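Local coordinates for protein dihydroneopterin aldolase (Burkholderia thailandensis, PDB 3V9O) that belongs to the dihydroneopterin aldolase family and carries guanine in a ligand pocket of its four-chain assembly, at residues I51-V57 with V111-S117. Numbering follows the deposited sequence. Where two conformers were deposited one is given.
With EDO (1,2-ethanediol), chain B.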
loop_
_atom_site.group_PDB
_atom_site.type_symbol
_atom_site.label_atom_id
_atom_site.label_comp_id
_atom_site.label_asym_id
_atom_site.label_seq_id
_atom_site.Cartn_x
_atom_site.Cartn_y
_atom_site.Cartn_z
ATOM N N ILE A 51 -3.472 10.404 -12.596
ATOM C CA ILE A 51 -2.279 9.650 -13.050
ATOM C C ILE A 51 -1.280 9.566 -11.910
ATOM O O ILE A 51 -1.034 10.557 -11.216
ATOM C CB ILE A 51 -1.669 10.359 -14.253
ATOM C CG1 ILE A 51 -2.716 10.336 -15.362
ATOM C CG2 ILE A 51 -0.382 9.595 -14.717
ATOM C CD1 ILE A 51 -2.477 11.231 -16.483
ATOM N N ASN A 52 -0.707 8.395 -11.672
ATOM C CA ASN A 52 0.350 8.227 -10.680
ATOM C C ASN A 52 1.531 7.612 -11.361
ATOM O O ASN A 52 1.396 6.736 -12.222
ATOM C CB ASN A 52 -0.128 7.295 -9.527
ATOM C CG ASN A 52 -1.055 8.018 -8.616
ATOM O OD1 ASN A 52 -0.598 8.651 -7.685
ATOM N ND2 ASN A 52 -2.367 8.016 -8.909
ATOM N N VAL A 53 2.739 8.082 -10.998
ATOM C CA VAL A 53 3.977 7.615 -11.677
ATOM C C VAL A 53 5.039 7.360 -10.610
ATOM O O VAL A 53 5.216 8.141 -9.657
ATOM C CB VAL A 53 4.542 8.697 -12.610
ATOM C CG1 VAL A 53 5.838 8.216 -13.338
ATOM C CG2 VAL A 53 3.461 9.108 -13.672
ATOM N N ASP A 54 5.755 6.245 -10.798
ATOM C CA ASP A 54 6.947 5.906 -9.978
ATOM C C ASP A 54 8.072 5.686 -10.989
ATOM O O ASP A 54 7.960 4.926 -11.955
ATOM C CB ASP A 54 6.789 4.646 -9.152
ATOM C CG ASP A 54 5.755 4.743 -8.084
ATOM O OD1 ASP A 54 5.800 5.625 -7.237
ATOM O OD2 ASP A 54 4.898 3.845 -8.048
ATOM N N LEU A 55 9.182 6.416 -10.827
ATOM C CA LEU A 55 10.338 6.242 -11.675
ATOM C C LEU A 55 11.472 5.681 -10.820
ATOM O O LEU A 55 11.797 6.262 -9.762
ATOM C CB LEU A 55 10.655 7.642 -12.257
ATOM C CG LEU A 55 11.412 7.799 -13.520
ATOM C CD1 LEU A 55 10.591 7.110 -14.635
ATOM C CD2 LEU A 55 11.484 9.307 -13.800
ATOM N N PHE A 56 12.096 4.581 -11.222
ATOM C CA PHE A 56 13.232 3.960 -10.479
ATOM C C PHE A 56 14.505 4.319 -11.176
ATOM O O PHE A 56 14.668 3.956 -12.361
ATOM C CB PHE A 56 13.029 2.459 -10.296
ATOM C CG PHE A 56 11.746 2.181 -9.516
ATOM C CD1 PHE A 56 10.496 2.097 -10.151
ATOM C CD2 PHE A 56 11.863 2.039 -8.137
ATOM C CE1 PHE A 56 9.314 1.905 -9.372
ATOM C CE2 PHE A 56 10.718 1.810 -7.386
ATOM C CZ PHE A 56 9.479 1.731 -8.005
ATOM N N VAL A 57 15.367 5.059 -10.486
ATOM C CA VAL A 57 16.630 5.527 -11.056
ATOM C C VAL A 57 17.804 5.046 -10.171
ATOM O O VAL A 57 17.687 5.097 -8.920
ATOM C CB VAL A 57 16.594 7.083 -11.235
ATOM C CG1 VAL A 57 15.426 7.466 -12.120
ATOM C CG2 VAL A 57 16.424 7.804 -9.896
ATOM N N VAL A 111 16.813 5.776 -16.331
ATOM C CA VAL A 111 15.608 5.156 -15.799
ATOM C C VAL A 111 15.748 3.632 -15.926
ATOM O O VAL A 111 15.926 3.088 -17.048
ATOM C CB VAL A 111 14.386 5.696 -16.526
ATOM C CG1 VAL A 111 13.120 4.935 -16.121
ATOM C CG2 VAL A 111 14.209 7.229 -16.205
ATOM N N ARG A 112 15.655 2.924 -14.804
ATOM C CA ARG A 112 15.696 1.467 -14.725
ATOM C C ARG A 112 14.309 0.871 -14.879
ATOM O O ARG A 112 14.136 -0.202 -15.437
ATOM C CB ARG A 112 16.252 1.088 -13.373
ATOM C CG ARG A 112 16.110 -0.368 -12.917
ATOM C CD ARG A 112 17.160 -1.227 -13.584
ATOM N NE ARG A 112 18.538 -0.703 -13.524
ATOM C CZ ARG A 112 19.361 -0.817 -12.470
ATOM N NH1 ARG A 112 18.961 -1.444 -11.360
ATOM N NH2 ARG A 112 20.600 -0.314 -12.540
ATOM N N ALA A 113 13.274 1.544 -14.326
ATOM C CA ALA A 113 11.913 0.997 -14.336
ATOM C C ALA A 113 10.897 2.099 -14.156
ATOM O O ALA A 113 11.273 3.178 -13.614
ATOM C CB ALA A 113 11.710 -0.033 -13.227
ATOM N N VAL A 114 9.669 1.839 -14.554
ATOM C CA VAL A 114 8.607 2.804 -14.300
ATOM C C VAL A 114 7.306 2.084 -13.979
ATOM O O VAL A 114 7.015 0.996 -14.518
ATOM C CB VAL A 114 8.516 3.797 -15.469
ATOM C CG1 VAL A 114 8.134 3.092 -16.734
ATOM C CG2 VAL A 114 7.510 4.938 -15.128
ATOM N N ARG A 115 6.530 2.665 -13.061
ATOM C CA ARG A 115 5.175 2.196 -12.773
ATOM C C ARG A 115 4.294 3.391 -13.183
ATOM O O ARG A 115 4.560 4.530 -12.712
ATOM C CB ARG A 115 4.963 1.853 -11.306
ATOM C CG ARG A 115 3.517 1.261 -11.065
ATOM C CD ARG A 115 3.254 0.978 -9.580
ATOM N NE ARG A 115 3.154 2.256 -8.831
ATOM C CZ ARG A 115 2.054 3.046 -8.708
ATOM N NH1 ARG A 115 0.874 2.762 -9.281
ATOM N NH2 ARG A 115 2.147 4.173 -7.993
ATOM N N VAL A 116 3.254 3.186 -13.973
ATOM C CA VAL A 116 2.288 4.229 -14.335
ATOM C C VAL A 116 0.895 3.665 -14.169
ATOM O O VAL A 116 0.612 2.539 -14.566
ATOM C CB VAL A 116 2.403 4.643 -15.785
ATOM C CG1 VAL A 116 1.391 5.794 -16.086
ATOM C CG2 VAL A 116 3.831 5.073 -16.107
ATOM N N SER A 117 0.036 4.424 -13.492
ATOM C CA SER A 117 -1.396 4.124 -13.466
ATOM C C SER A 117 -2.156 5.339 -13.977
ATOM O O SER A 117 -1.808 6.504 -13.703
ATOM C CB SER A 117 -1.919 3.672 -12.085
ATOM O OG SER A 117 -1.825 4.730 -11.141
HETATM C C1 EDO B . 20.702 2.446 -15.818
HETATM O O1 EDO B . 21.336 1.397 -15.060
HETATM C C2 EDO B . 19.209 2.156 -15.900
HETATM O O2 EDO B . 18.901 0.769 -16.188
HETATM O O HOH W 1 -3.850 6.694 -11.083
#
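Asp54 and Arg115 face each other twice, through their main chains and through a salt bridge. The backbone exchange is reciprocal, Asp54 N to Arg115 O at 2.8 Å and Arg115 N to Asp54 O at 2.9 Å, and both donors lie in the carbonyl planes. The two side chains run alongside one another. Arg115 is extended as far as CD, then bent about the CG-CD bond (chi3 69°), which swings the guanidinium over, and OD2 of Asp54 takes NE at 2.5 Å, unusually short and so doubtful in value, and, more weakly, NH2. One oxygen receives both N-H groups at the edge of the guanidinium, with the carboxylate plane turned 53° from it. Toward the flanking strands, OD1 of Asp54 pairs with Arg24, and NH1 of Arg115 with Glu133.

Asn52 and Ser117 repeat the reciprocal backbone pair, and a water joins their side chains, accepting from Asn52 ND2 at 2.9 Å and lying 2.8 Å from Ser117 OG. Asn52 OD1 is taken up by the main-chain N of Asn29. At the other end the pattern slips: Phe56 N bonds to Ala113 O almost straight (175°), while Phe56 O accepts Arg112 N at 2.8 Å and, weakly, Ala113 N. The Arg112 guanidinium holds an ethanediol, probably from the crystallisation liquor, through NE and NH2, its NH1 being bound by Arg18 O and Asp21.

On the opposite face, carrying Val53, Leu55, Val114 and Val116 and covered by helices 76-87 and 94-106, Leu55 CD1 touches both Val111 CG1 (3.7 Å) and Val114 CG2. Arg112 and Ala113 opposite Phe56 form a classic beta bulge, ending the ladder between the two central strands of an antiparallel four-stranded sheet with its helices on one face, consistent with the T-fold of this family.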